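Local coordinates for uncharacterized protein (Leishmania major, PDB 2B4W), which is of unknown function but probably adopts a five-bladed beta-propeller fold related to that of the beta-fructosidase clan, at residues 16-20 / 249-253; 50-55 / 254-260; 85-89 / 305-309. All coordinates share one frame; numbering follows the deposited sequence.

Overall arrangement
Along the chain the segments come in the order 16-20, 50-55, 85-89, 249-253, 254-260 and 305-309, so the three contacts interleave. Contacts 1 and 2 share the loop between strands 238-245 and 264-271, whose consecutive halves reach strand 16-23 and the turn after strand 42-50; their centres lie about 17 Å apart. At contact 1, strand 16-23 pairs with 287-293, consistent with closure of a propeller ring. Contact 3, about 25 Å from contact 1 and about 30 Å from contact 2, centre to centre, lies across the chain's centre from contact 2. It joins strand 84-89 to the C-terminal segment, which pairs with 37-39; contacts 1 and 3 thus both reach the ten-stranded mixed sheet.

Contact 1: 16-20 / 249-253; sequences ESVLL and CYPPC
With chi1 of S17 at 176°, OG lies trans to the backbone N and reaches the carbonyl of C249, while chi1 of L19 at -70° swings its isobutyl group over P251. The S17 OG to C249 O hydrogen bond is short, 2.5 Å; it lies in the carbonyl plane, on a lone pair, with a C=O...OG angle of 129°. Beside it the P251 ring nestles against the strand: its CD lies 3.6 Å from V18 O, and its CG rests 3.7 Å from V18 CA. L19 lies alongside P251, the two pointing opposite ways, L19 CG coming within 3.9 Å of P251 CD. The L19 chain is extended at chi2, which carries CD1 onward to C253 CB at 3.9 Å. The two segments run roughly the same way, yet the partner of 16-20 is an irregular, proline-rich loop. The Y250 ring turns its edge to V18 O and packs on L279 and V283 of strand 277-283, its hydroxyl bonded to N226. V18 itself pairs with R290, so strand 16-23 lies antiparallel to strand 287-293, consistent with the Velcro closure of a beta-propeller, in which an N-terminal strand joins the last blade, and the 249-253 loop packs beside that junction.

Contact 2: 50-55 / 254-260; sequences EKRDIW and EPKVPLL
K256 NZ is gripped by four oxygens of segment 50-55, at the type I beta turn K51-I54 in the loop that links the antiparallel strands 42-50 and 59-67. The two shorter bonds are to K51 O, 2.9 Å from K256 NZ, and E50 OE1, salt-bridged to K256 NZ at 3.0 Å; R52 O and I54 O add weak bonds. NZ approaches E50 OE1 from above the carboxylate plane, and the same OE1 also takes a hydrogen bond involving Y31 OH. The lysine arrives almost fully extended and then bends at chi4 (71°), which turns its ammonium among the three carbonyls and the carboxylate. This set of oxygens would be expected to favour the charged amine, buried as it is. W55 covers the aliphatic shaft: K256 CD stands over the face of the six-membered ring, 3.7 Å from its centroid, in a CH-pi contact. On another flank R52 lies beside the lysine but points the other way, its CG 4.1 Å from K256 CG. Its guanidinium, held by a salt bridge from NE to D29, presents one face to E254 O. At the indole edge, V257 CG1 lies in the ring plane, 3.6 Å from W55 CZ2.

Contact 3: 85-89 / 305-309; sequences YIAKI and GDLHF
K88 reaches across from strand 84-89, an outermost strand of its four-stranded antiparallel sheet, to an Asx turn at D306. The lysine chain leaves the strand straight, with chi1 at -178° and chi2 extended, then a turn at chi3 (98°, away from the usual staggered values) lays CE and NZ against the D306 carbonyl. There K88 NZ makes a weak hydrogen bond to D306 O at 3.3 Å and a long salt bridge to D306 OD1 at 3.6 Å, while CD rests against the same carbonyl oxygen. The carboxylate has another task: D306 CG sits between the backbone N and the carbonyl carbon, and OD1 takes the backbone N-H of H308 at 2.8 Å, met from above the carboxylate plane. L307 sends CD2 to within 4.1 Å of K88 N. With F309 CG anti to the carbonyl carbon (chi1 -68°), the ring comes alongside K88, its CE1 3.6 Å from K88 CB, and I86 CD1 touches the ring at CE2. The short, weakly bonded strand at about 308-309 runs parallel to 37-39, through bonds from L307 and F309 to S38, so the contact joins two sheets. A87 O lies at the edge of the F309 ring, near its plane, 3.7 Å from CZ.

Contact 1: 16-20 / 249-253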
ATOM      1  N   GLU A  16     -19.809   0.887  -3.392  1.00 27.98           N
ATOM      2  CA  GLU A  16     -19.482   0.017  -4.510  1.00 21.19           C
ATOM      3  C   GLU A  16     -18.472  -1.010  -3.975  1.00 26.30           C
ATOM      4  O   GLU A  16     -17.701  -0.647  -3.085  1.00 25.75           O
ATOM      5  CB  GLU A  16     -18.864   0.694  -5.726  1.00 24.43           C
ATOM      6  CG  GLU A  16     -19.413   2.017  -6.185  1.00 23.05           C
ATOM      7  CD  GLU A  16     -18.775   2.637  -7.399  1.00 21.58           C
ATOM      8  OE1 GLU A  16     -17.926   2.003  -8.067  1.00 26.50           O
ATOM      9  OE2 GLU A  16     -19.149   3.795  -7.666  1.00 22.74           O
ATOM     10  N   SER A  17     -18.502  -2.208  -4.522  1.00 25.30           N
ATOM     11  CA  SER A  17     -17.688  -3.331  -4.045  1.00 26.46           C
ATOM     12  C   SER A  17     -17.486  -4.326  -5.175  1.00 22.80           C
ATOM     13  O   SER A  17     -18.423  -4.934  -5.701  1.00 21.20           O
ATOM     14  CB  SER A  17     -18.353  -3.942  -2.814  1.00 27.84           C
ATOM     15  OG  SER A  17     -17.688  -5.081  -2.334  1.00 28.54           O
ATOM     16  N   VAL A  18     -16.224  -4.458  -5.590  1.00 16.25           N
ATOM     17  CA  VAL A  18     -15.858  -5.294  -6.716  1.00 14.53           C
ATOM     18  C   VAL A  18     -14.512  -5.979  -6.426  1.00 19.27           C
ATOM     19  O   VAL A  18     -13.804  -5.545  -5.508  1.00 18.65           O
ATOM     20  CB  VAL A  18     -15.689  -4.554  -8.055  1.00 29.95           C
ATOM     21  CG1 VAL A  18     -16.942  -3.786  -8.470  1.00 33.50           C
ATOM     22  CG2 VAL A  18     -14.496  -3.603  -7.973  1.00 41.18           C
ATOM     23  N   LEU A  19     -14.266  -6.993  -7.257  1.00 20.12           N
ATOM     24  CA  LEU A  19     -12.948  -7.628  -7.309  1.00 29.27           C
ATOM     25  C   LEU A  19     -12.353  -7.309  -8.675  1.00 33.84           C
ATOM     26  O   LEU A  19     -13.063  -7.367  -9.683  1.00 22.58           O
ATOM     27  CB  LEU A  19     -13.004  -9.127  -7.050  1.00 21.26           C
ATOM     28  CG  LEU A  19     -13.357  -9.530  -5.609  1.00 24.11           C
ATOM     29  CD1 LEU A  19     -13.461 -11.047  -5.512  1.00 30.21           C
ATOM     30  CD2 LEU A  19     -12.362  -8.972  -4.602  1.00 25.20           C
ATOM     31  N   LEU A  20     -11.070  -6.956  -8.683  1.00 22.49           N
ATOM     32  CA  LEU A  20     -10.435  -6.685  -9.964  1.00 23.24           C
ATOM     33  C   LEU A  20     -10.332  -8.002 -10.737  1.00 26.84           C
ATOM     34  O   LEU A  20     -10.214  -9.059 -10.117  1.00 22.59           O
ATOM     35  CB  LEU A  20      -9.029  -6.095  -9.842  1.00 31.82           C
ATOM     36  CG  LEU A  20      -8.870  -4.841  -8.979  1.00 29.42           C
ATOM     37  CD1 LEU A  20      -7.624  -4.052  -9.350  1.00 24.96           C
ATOM     38  CD2 LEU A  20     -10.110  -3.979  -9.089  1.00 29.10           C
ATOM     39  N   CYS A 249     -16.295  -6.313   3.175  1.00 28.19           N
ATOM     40  CA  CYS A 249     -16.602  -5.137   2.377  1.00 29.23           C
ATOM     41  C   CYS A 249     -16.509  -5.372   0.875  1.00 19.48           C
ATOM     42  O   CYS A 249     -17.093  -4.635   0.081  1.00 23.28           O
ATOM     43  CB  CYS A 249     -15.591  -4.023   2.691  1.00 24.75           C
ATOM     44  SG  CYS A 249     -15.858  -3.269   4.286  1.00 25.78           S
ATOM     45  N   TYR A 250     -15.728  -6.382   0.536  1.00 26.81           N
ATOM     46  CA  TYR A 250     -15.391  -6.836  -0.797  1.00 27.79           C
ATOM     47  C   TYR A 250     -16.179  -8.093  -1.129  1.00 24.44           C
ATOM     48  O   TYR A 250     -16.567  -8.808  -0.212  1.00 25.54           O
ATOM     49  CB  TYR A 250     -13.880  -7.126  -0.908  1.00 23.14           C
ATOM     50  CG  TYR A 250     -13.038  -5.929  -0.512  1.00 27.20           C
ATOM     51  CD1 TYR A 250     -12.743  -5.639   0.810  1.00 23.95           C
ATOM     52  CD2 TYR A 250     -12.533  -5.084  -1.496  1.00 24.98           C
ATOM     53  CE1 TYR A 250     -11.971  -4.540   1.177  1.00 18.74           C
ATOM     54  CE2 TYR A 250     -11.767  -3.991  -1.140  1.00 25.27           C
ATOM     55  CZ  TYR A 250     -11.489  -3.717   0.176  1.00 22.64           C
ATOM     56  OH  TYR A 250     -10.709  -2.616   0.486  1.00 28.25           O
ATOM     57  N   PRO A 251     -16.409  -8.373  -2.394  1.00 20.99           N
ATOM     58  CA  PRO A 251     -17.134  -9.602  -2.715  1.00 22.95           C
ATOM     59  C   PRO A 251     -16.453 -10.837  -2.124  1.00 32.89           C
ATOM     60  O   PRO A 251     -15.265 -10.906  -1.808  1.00 24.14           O
ATOM     61  CB  PRO A 251     -17.101  -9.657  -4.240  1.00 21.16           C
ATOM     62  CG  PRO A 251     -16.907  -8.237  -4.668  1.00 17.31           C
ATOM     63  CD  PRO A 251     -16.064  -7.612  -3.594  1.00 17.27           C
ATOM     64  N   PRO A 252     -17.280 -11.855  -1.929  1.00 39.56           N
ATOM     65  CA  PRO A 252     -16.790 -13.140  -1.436  1.00 35.62           C
ATOM     66  C   PRO A 252     -15.763 -13.755  -2.378  1.00 19.16           C
ATOM     67  O   PRO A 252     -15.871 -13.719  -3.604  1.00 31.96           O
ATOM     68  CB  PRO A 252     -18.050 -14.009  -1.414  1.00 52.75           C
ATOM     69  CG  PRO A 252     -19.010 -13.325  -2.331  1.00 53.80           C
ATOM     70  CD  PRO A 252     -18.735 -11.855  -2.146  1.00 43.67           C
ATOM     71  N   CYS A 253     -14.725 -14.326  -1.766  1.00 31.54           N
ATOM     72  CA  CYS A 253     -13.669 -15.025  -2.473  1.00 26.56           C
ATOM     73  C   CYS A 253     -12.875 -15.866  -1.469  1.00 23.37           C
ATOM     74  O   CYS A 253     -12.809 -15.536  -0.288  1.00 27.81           O
ATOM     75  CB  CYS A 253     -12.746 -14.062  -3.217  1.00 27.71           C
ATOM     76  SG  CYS A 253     -12.129 -12.680  -2.226  1.00 33.06           S
TER

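Contact 2: 50-55 / 254-260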
ATOM      1  N   GLU A  50       1.454 -14.803  -7.757  1.00 20.98           N
ATOM      2  CA  GLU A  50       1.863 -16.022  -7.082  1.00 21.18           C
ATOM      3  C   GLU A  50       0.748 -17.053  -7.196  1.00 24.48           C
ATOM      4  O   GLU A  50      -0.444 -16.741  -7.167  1.00 24.92           O
ATOM      5  CB  GLU A  50       2.246 -15.667  -5.661  1.00 20.01           C
ATOM      6  CG  GLU A  50       2.605 -16.824  -4.730  1.00 33.68           C
ATOM      7  CD  GLU A  50       2.912 -16.287  -3.342  1.00 21.61           C
ATOM      8  OE1 GLU A  50       1.976 -16.043  -2.570  1.00 31.11           O
ATOM      9  OE2 GLU A  50       4.094 -16.089  -3.011  1.00 21.28           O
ATOM     10  N   LYS A  51       1.196 -18.288  -7.348  1.00 18.52           N
ATOM     11  CA  LYS A  51       0.420 -19.515  -7.301  1.00 23.16           C
ATOM     12  C   LYS A  51      -0.275 -19.657  -5.963  1.00 22.42           C
ATOM     13  O   LYS A  51       0.296 -19.453  -4.889  1.00 27.78           O
ATOM     14  CB  LYS A  51       1.353 -20.709  -7.558  1.00 35.92           C
ATOM     15  CG  LYS A  51       1.262 -21.222  -8.986  1.00 39.66           C
ATOM     16  CD  LYS A  51       1.863 -22.594  -9.209  1.00 55.24           C
ATOM     17  CE  LYS A  51       1.467 -23.705  -8.273  1.00 62.99           C
ATOM     18  NZ  LYS A  51       0.878 -24.935  -8.869  1.00 72.87           N
ATOM     19  N   ARG A  52      -1.566 -19.992  -5.996  1.00 21.12           N
ATOM     20  CA  ARG A  52      -2.260 -20.028  -4.731  1.00 29.74           C
ATOM     21  C   ARG A  52      -1.746 -21.119  -3.788  1.00 42.13           C
ATOM     22  O   ARG A  52      -1.766 -20.942  -2.562  1.00 28.38           O
ATOM     23  CB  ARG A  52      -3.777 -20.232  -4.890  1.00 25.06           C
ATOM     24  CG  ARG A  52      -4.362 -19.877  -3.523  1.00 26.51           C
ATOM     25  CD  ARG A  52      -5.856 -19.861  -3.469  1.00 42.18           C
ATOM     26  NE  ARG A  52      -6.471 -18.920  -4.391  1.00 35.36           N
ATOM     27  CZ  ARG A  52      -7.757 -18.937  -4.710  1.00 31.94           C
ATOM     28  NH1 ARG A  52      -8.563 -19.847  -4.179  1.00 34.98           N
ATOM     29  NH2 ARG A  52      -8.208 -18.031  -5.565  1.00 27.46           N
ATOM     30  N   ASP A  53      -1.293 -22.238  -4.354  1.00 33.19           N
ATOM     31  CA  ASP A  53      -0.879 -23.315  -3.448  1.00 36.72           C
ATOM     32  C   ASP A  53       0.588 -23.294  -3.075  1.00 36.55           C
ATOM     33  O   ASP A  53       1.134 -24.339  -2.718  1.00 37.29           O
ATOM     34  CB  ASP A  53      -1.202 -24.673  -4.085  1.00 30.87           C
ATOM     35  CG  ASP A  53      -0.598 -24.773  -5.471  1.00 27.39           C
ATOM     36  OD1 ASP A  53       0.231 -23.893  -5.779  1.00 50.77           O
ATOM     37  OD2 ASP A  53      -0.945 -25.704  -6.221  1.00 46.11           O
ATOM     38  N   ILE A  54       1.262 -22.153  -3.127  1.00 27.31           N
ATOM     39  CA  ILE A  54       2.634 -22.105  -2.625  1.00 26.19           C
ATOM     40  C   ILE A  54       2.950 -20.738  -2.029  1.00 39.08           C
ATOM     41  O   ILE A  54       2.352 -19.733  -2.416  1.00 39.44           O
ATOM     42  CB  ILE A  54       3.615 -22.471  -3.750  1.00 32.93           C
ATOM     43  CG1 ILE A  54       4.981 -21.798  -3.711  1.00 41.99           C
ATOM     44  CG2 ILE A  54       2.954 -22.209  -5.097  1.00 42.28           C
ATOM     45  CD1 ILE A  54       6.163 -22.677  -4.040  1.00 44.05           C
ATOM     46  N   TRP A  55       3.890 -20.713  -1.093  1.00 30.55           N
ATOM     47  CA  TRP A  55       4.301 -19.530  -0.361  1.00 41.19           C
ATOM     48  C   TRP A  55       5.693 -19.050  -0.727  1.00 38.81           C
ATOM     49  O   TRP A  55       6.570 -19.763  -1.215  1.00 36.47           O
ATOM     50  CB  TRP A  55       4.178 -19.850   1.151  1.00 55.10           C
ATOM     51  CG  TRP A  55       2.713 -20.053   1.460  1.00 52.68           C
ATOM     52  CD1 TRP A  55       1.932 -21.125   1.137  1.00 50.81           C
ATOM     53  CD2 TRP A  55       1.862 -19.135   2.154  1.00 43.76           C
ATOM     54  NE1 TRP A  55       0.646 -20.932   1.589  1.00 42.80           N
ATOM     55  CE2 TRP A  55       0.582 -19.715   2.219  1.00 42.22           C
ATOM     56  CE3 TRP A  55       2.074 -17.880   2.725  1.00 37.35           C
ATOM     57  CZ2 TRP A  55      -0.497 -19.080   2.838  1.00 45.03           C
ATOM     58  CZ3 TRP A  55       1.004 -17.257   3.336  1.00 30.90           C
ATOM     59  CH2 TRP A  55      -0.266 -17.852   3.390  1.00 42.12           C
ATOM     60  N   GLU A 254     -12.277 -16.950  -1.957  1.00 33.10           N
ATOM     61  CA  GLU A 254     -11.458 -17.814  -1.105  1.00 42.40           C
ATOM     62  C   GLU A 254     -10.098 -17.244  -0.756  1.00 36.77           C
ATOM     63  O   GLU A 254      -9.281 -16.857  -1.605  1.00 25.62           O
ATOM     64  CB  GLU A 254     -11.274 -19.170  -1.810  1.00 44.75           C
ATOM     65  CG  GLU A 254     -12.610 -19.762  -2.239  1.00 52.68           C
ATOM     66  CD  GLU A 254     -13.486 -20.088  -1.041  1.00 57.19           C
ATOM     67  OE1 GLU A 254     -12.997 -20.855  -0.186  1.00 51.42           O
ATOM     68  OE2 GLU A 254     -14.631 -19.589  -0.961  1.00 58.96           O
ATOM     69  N   PRO A 255      -9.758 -17.184   0.527  1.00 32.67           N
ATOM     70  CA  PRO A 255      -8.410 -16.684   0.839  1.00 38.79           C
ATOM     71  C   PRO A 255      -7.353 -17.686   0.373  1.00 37.28           C
ATOM     72  O   PRO A 255      -7.656 -18.763  -0.144  1.00 27.26           O
ATOM     73  CB  PRO A 255      -8.413 -16.549   2.358  1.00 32.80           C
ATOM     74  CG  PRO A 255      -9.498 -17.461   2.827  1.00 28.08           C
ATOM     75  CD  PRO A 255     -10.510 -17.540   1.729  1.00 32.33           C
ATOM     76  N   LYS A 256      -6.099 -17.293   0.563  1.00 33.29           N
ATOM     77  CA  LYS A 256      -4.996 -18.180   0.222  1.00 36.44           C
ATOM     78  C   LYS A 256      -5.146 -19.432   1.098  1.00 35.70           C
ATOM     79  O   LYS A 256      -5.066 -20.564   0.640  1.00 49.08           O
ATOM     80  CB  LYS A 256      -3.630 -17.544   0.453  1.00 25.46           C
ATOM     81  CG  LYS A 256      -2.486 -18.268  -0.245  1.00 27.37           C
ATOM     82  CD  LYS A 256      -1.198 -17.476  -0.162  1.00 25.38           C
ATOM     83  CE  LYS A 256      -0.083 -18.100  -0.986  1.00 20.90           C
ATOM     84  NZ  LYS A 256      -0.263 -17.974  -2.443  1.00 28.08           N
ATOM     85  N   VAL A 257      -5.368 -19.162   2.375  1.00 28.26           N
ATOM     86  CA  VAL A 257      -5.655 -20.176   3.375  1.00 36.11           C
ATOM     87  C   VAL A 257      -6.743 -19.668   4.312  1.00 43.05           C
ATOM     88  O   VAL A 257      -6.891 -18.461   4.488  1.00 45.32           O
ATOM     89  CB  VAL A 257      -4.407 -20.542   4.185  1.00 35.14           C
ATOM     90  CG1 VAL A 257      -3.389 -21.191   3.256  1.00 31.70           C
ATOM     91  CG2 VAL A 257      -3.850 -19.312   4.875  1.00 30.78           C
ATOM     92  N   PRO A 258      -7.478 -20.619   4.868  1.00 47.69           N
ATOM     93  CA  PRO A 258      -8.596 -20.344   5.768  1.00 43.10           C
ATOM     94  C   PRO A 258      -8.235 -19.343   6.859  1.00 34.56           C
ATOM     95  O   PRO A 258      -9.038 -18.540   7.332  1.00 40.60           O
ATOM     96  CB  PRO A 258      -8.884 -21.705   6.406  1.00 46.71           C
ATOM     97  CG  PRO A 258      -7.858 -22.654   5.902  1.00 52.83           C
ATOM     98  CD  PRO A 258      -7.289 -22.065   4.643  1.00 54.04           C
ATOM     99  N   LEU A 259      -6.988 -19.398   7.287  1.00 24.91           N
ATOM    100  CA  LEU A 259      -6.500 -18.532   8.347  1.00 38.39           C
ATOM    101  C   LEU A 259      -6.618 -17.050   8.011  1.00 40.54           C
ATOM    102  O   LEU A 259      -6.600 -16.186   8.895  1.00 28.62           O
ATOM    103  CB  LEU A 259      -5.043 -18.917   8.589  1.00 37.17           C
ATOM    104  CG  LEU A 259      -4.253 -18.244   9.684  1.00 35.44           C
ATOM    105  CD1 LEU A 259      -3.209 -19.232  10.210  1.00 67.85           C
ATOM    106  CD2 LEU A 259      -3.561 -16.968   9.229  1.00 45.02           C
ATOM    107  N   LEU A 260      -6.710 -16.755   6.719  1.00 39.13           N
ATOM    108  CA  LEU A 260      -6.697 -15.365   6.269  1.00 26.25           C
ATOM    109  C   LEU A 260      -8.073 -14.988   5.740  1.00 39.44           C
ATOM    110  O   LEU A 260      -8.167 -14.157   4.842  1.00 35.86           O
ATOM    111  CB  LEU A 260      -5.621 -15.190   5.206  1.00 30.66           C
ATOM    112  CG  LEU A 260      -4.182 -15.276   5.727  1.00 25.96           C
ATOM    113  CD1 LEU A 260      -3.206 -15.300   4.565  1.00 29.18           C
ATOM    114  CD2 LEU A 260      -3.882 -14.127   6.676  1.00 42.68           C
TER

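Contact 3: 85-89 / 305-309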
ATOM      1  N   TYR A  85       4.774  -1.400  -4.285  1.00 18.94           N
ATOM      2  CA  TYR A  85       4.315  -0.125  -3.744  1.00 19.10           C
ATOM      3  C   TYR A  85       5.028   1.048  -4.416  1.00 16.51           C
ATOM      4  O   TYR A  85       6.183   0.957  -4.814  1.00 22.11           O
ATOM      5  CB  TYR A  85       4.478   0.021  -2.241  1.00 19.88           C
ATOM      6  CG  TYR A  85       5.835  -0.149  -1.629  1.00 23.90           C
ATOM      7  CD1 TYR A  85       6.274  -1.445  -1.349  1.00 23.78           C
ATOM      8  CD2 TYR A  85       6.671   0.918  -1.325  1.00 17.31           C
ATOM      9  CE1 TYR A  85       7.520  -1.642  -0.779  1.00 24.20           C
ATOM     10  CE2 TYR A  85       7.916   0.715  -0.759  1.00 15.61           C
ATOM     11  CZ  TYR A  85       8.331  -0.573  -0.488  1.00 26.30           C
ATOM     12  OH  TYR A  85       9.558  -0.836   0.073  1.00 29.91           O
ATOM     13  N   ILE A  86       4.293   2.158  -4.526  1.00 17.44           N
ATOM     14  CA  ILE A  86       4.820   3.274  -5.297  1.00 17.06           C
ATOM     15  C   ILE A  86       4.635   4.599  -4.560  1.00 17.08           C
ATOM     16  O   ILE A  86       3.825   4.754  -3.658  1.00 20.13           O
ATOM     17  CB  ILE A  86       4.168   3.454  -6.686  1.00 16.32           C
ATOM     18  CG1 ILE A  86       2.637   3.600  -6.630  1.00 25.26           C
ATOM     19  CG2 ILE A  86       4.569   2.371  -7.665  1.00 13.53           C
ATOM     20  CD1 ILE A  86       2.050   3.953  -7.993  1.00 25.35           C
ATOM     21  N   ALA A  87       5.440   5.550  -5.026  1.00 18.58           N
ATOM     22  CA  ALA A  87       5.349   6.929  -4.567  1.00 13.88           C
ATOM     23  C   ALA A  87       5.904   7.828  -5.661  1.00 17.64           C
ATOM     24  O   ALA A  87       6.669   7.356  -6.499  1.00 16.69           O
ATOM     25  CB  ALA A  87       6.050   7.148  -3.250  1.00 15.68           C
ATOM     26  N   LYS A  88       5.473   9.087  -5.636  1.00 17.40           N
ATOM     27  CA  LYS A  88       6.042  10.107  -6.510  1.00 15.43           C
ATOM     28  C   LYS A  88       6.858  11.086  -5.672  1.00 14.95           C
ATOM     29  O   LYS A  88       6.362  11.719  -4.748  1.00 18.83           O
ATOM     30  CB  LYS A  88       4.971  10.824  -7.317  1.00 17.27           C
ATOM     31  CG  LYS A  88       5.398  11.886  -8.303  1.00 18.01           C
ATOM     32  CD  LYS A  88       4.184  12.652  -8.864  1.00 18.11           C
ATOM     33  CE  LYS A  88       3.995  13.958  -8.131  1.00 38.40           C
ATOM     34  NZ  LYS A  88       2.723  14.662  -8.496  1.00 54.13           N
ATOM     35  N   ILE A  89       8.143  11.167  -6.027  1.00 14.22           N
ATOM     36  CA  ILE A  89       9.021  12.167  -5.410  1.00 16.81           C
ATOM     37  C   ILE A  89       9.747  12.894  -6.536  1.00 18.21           C
ATOM     38  O   ILE A  89      10.340  12.293  -7.436  1.00 19.19           O
ATOM     39  CB  ILE A  89       9.939  11.559  -4.351  1.00 27.78           C
ATOM     40  CG1 ILE A  89       9.162  10.818  -3.251  1.00 34.18           C
ATOM     41  CG2 ILE A  89      10.829  12.596  -3.683  1.00 22.10           C
ATOM     42  CD1 ILE A  89       8.862   9.378  -3.584  1.00 66.19           C
ATOM     43  N   GLY A 305      -1.255  16.645  -4.882  1.00 21.80           N
ATOM     44  CA  GLY A 305      -0.435  15.835  -5.781  1.00 24.23           C
ATOM     45  C   GLY A 305      -1.213  14.618  -6.244  1.00 24.19           C
ATOM     46  O   GLY A 305      -2.365  14.407  -5.868  1.00 22.64           O
ATOM     47  N   ASP A 306      -0.558  13.813  -7.055  1.00 15.90           N
ATOM     48  CA  ASP A 306      -1.115  12.640  -7.686  1.00 20.76           C
ATOM     49  C   ASP A 306      -0.047  11.617  -8.065  1.00 15.42           C
ATOM     50  O   ASP A 306       1.158  11.832  -7.947  1.00 24.80           O
ATOM     51  CB  ASP A 306      -1.930  13.065  -8.905  1.00 23.08           C
ATOM     52  CG  ASP A 306      -1.139  13.657 -10.043  1.00 32.27           C
ATOM     53  OD1 ASP A 306      -0.035  13.191 -10.373  1.00 25.20           O
ATOM     54  OD2 ASP A 306      -1.633  14.620 -10.670  1.00 39.61           O
ATOM     55  N   LEU A 307      -0.547  10.486  -8.525  1.00 20.13           N
ATOM     56  CA  LEU A 307       0.300   9.397  -9.020  1.00 22.13           C
ATOM     57  C   LEU A 307       0.193   9.300 -10.525  1.00 18.04           C
ATOM     58  O   LEU A 307       0.119   8.266 -11.166  1.00 18.82           O
ATOM     59  CB  LEU A 307      -0.077   8.080  -8.339  1.00 27.65           C
ATOM     60  CG  LEU A 307       0.050   8.198  -6.808  1.00 24.27           C
ATOM     61  CD1 LEU A 307      -0.687   7.113  -6.072  1.00 34.59           C
ATOM     62  CD2 LEU A 307       1.520   8.202  -6.418  1.00 24.11           C
ATOM     63  N   HIS A 308       0.248  10.491 -11.123  1.00 18.04           N
ATOM     64  CA  HIS A 308       0.322  10.587 -12.574  1.00 15.95           C
ATOM     65  C   HIS A 308       1.774  10.852 -12.965  1.00 19.71           C
ATOM     66  O   HIS A 308       2.286  11.902 -12.569  1.00 20.61           O
ATOM     67  CB  HIS A 308      -0.605  11.678 -13.107  1.00 26.48           C
ATOM     68  CG  HIS A 308      -2.063  11.431 -12.858  1.00 39.07           C
ATOM     69  ND1 HIS A 308      -3.052  12.247 -13.370  1.00 50.78           N
ATOM     70  CD2 HIS A 308      -2.710  10.469 -12.162  1.00 38.60           C
ATOM     71  CE1 HIS A 308      -4.235  11.799 -12.998  1.00 55.68           C
ATOM     72  NE2 HIS A 308      -4.059  10.718 -12.261  1.00 50.97           N
ATOM     73  N   PHE A 309       2.380   9.922 -13.700  1.00 19.53           N
ATOM     74  CA  PHE A 309       3.801   9.986 -14.002  1.00 21.20           C
ATOM     75  C   PHE A 309       4.099  10.448 -15.429  1.00 17.62           C
ATOM     76  O   PHE A 309       3.532   9.925 -16.383  1.00 21.34           O
ATOM     77  CB  PHE A 309       4.494   8.624 -13.739  1.00 25.53           C
ATOM     78  CG  PHE A 309       4.506   8.305 -12.249  1.00 24.98           C
ATOM     79  CD1 PHE A 309       5.464   8.848 -11.416  1.00 25.49           C
ATOM     80  CD2 PHE A 309       3.540   7.486 -11.692  1.00 16.01           C
ATOM     81  CE1 PHE A 309       5.448   8.595 -10.054  1.00 17.79           C
ATOM     82  CE2 PHE A 309       3.509   7.248 -10.334  1.00 18.96           C
ATOM     83  CZ  PHE A 309       4.475   7.792  -9.503  1.00 19.12           C
TER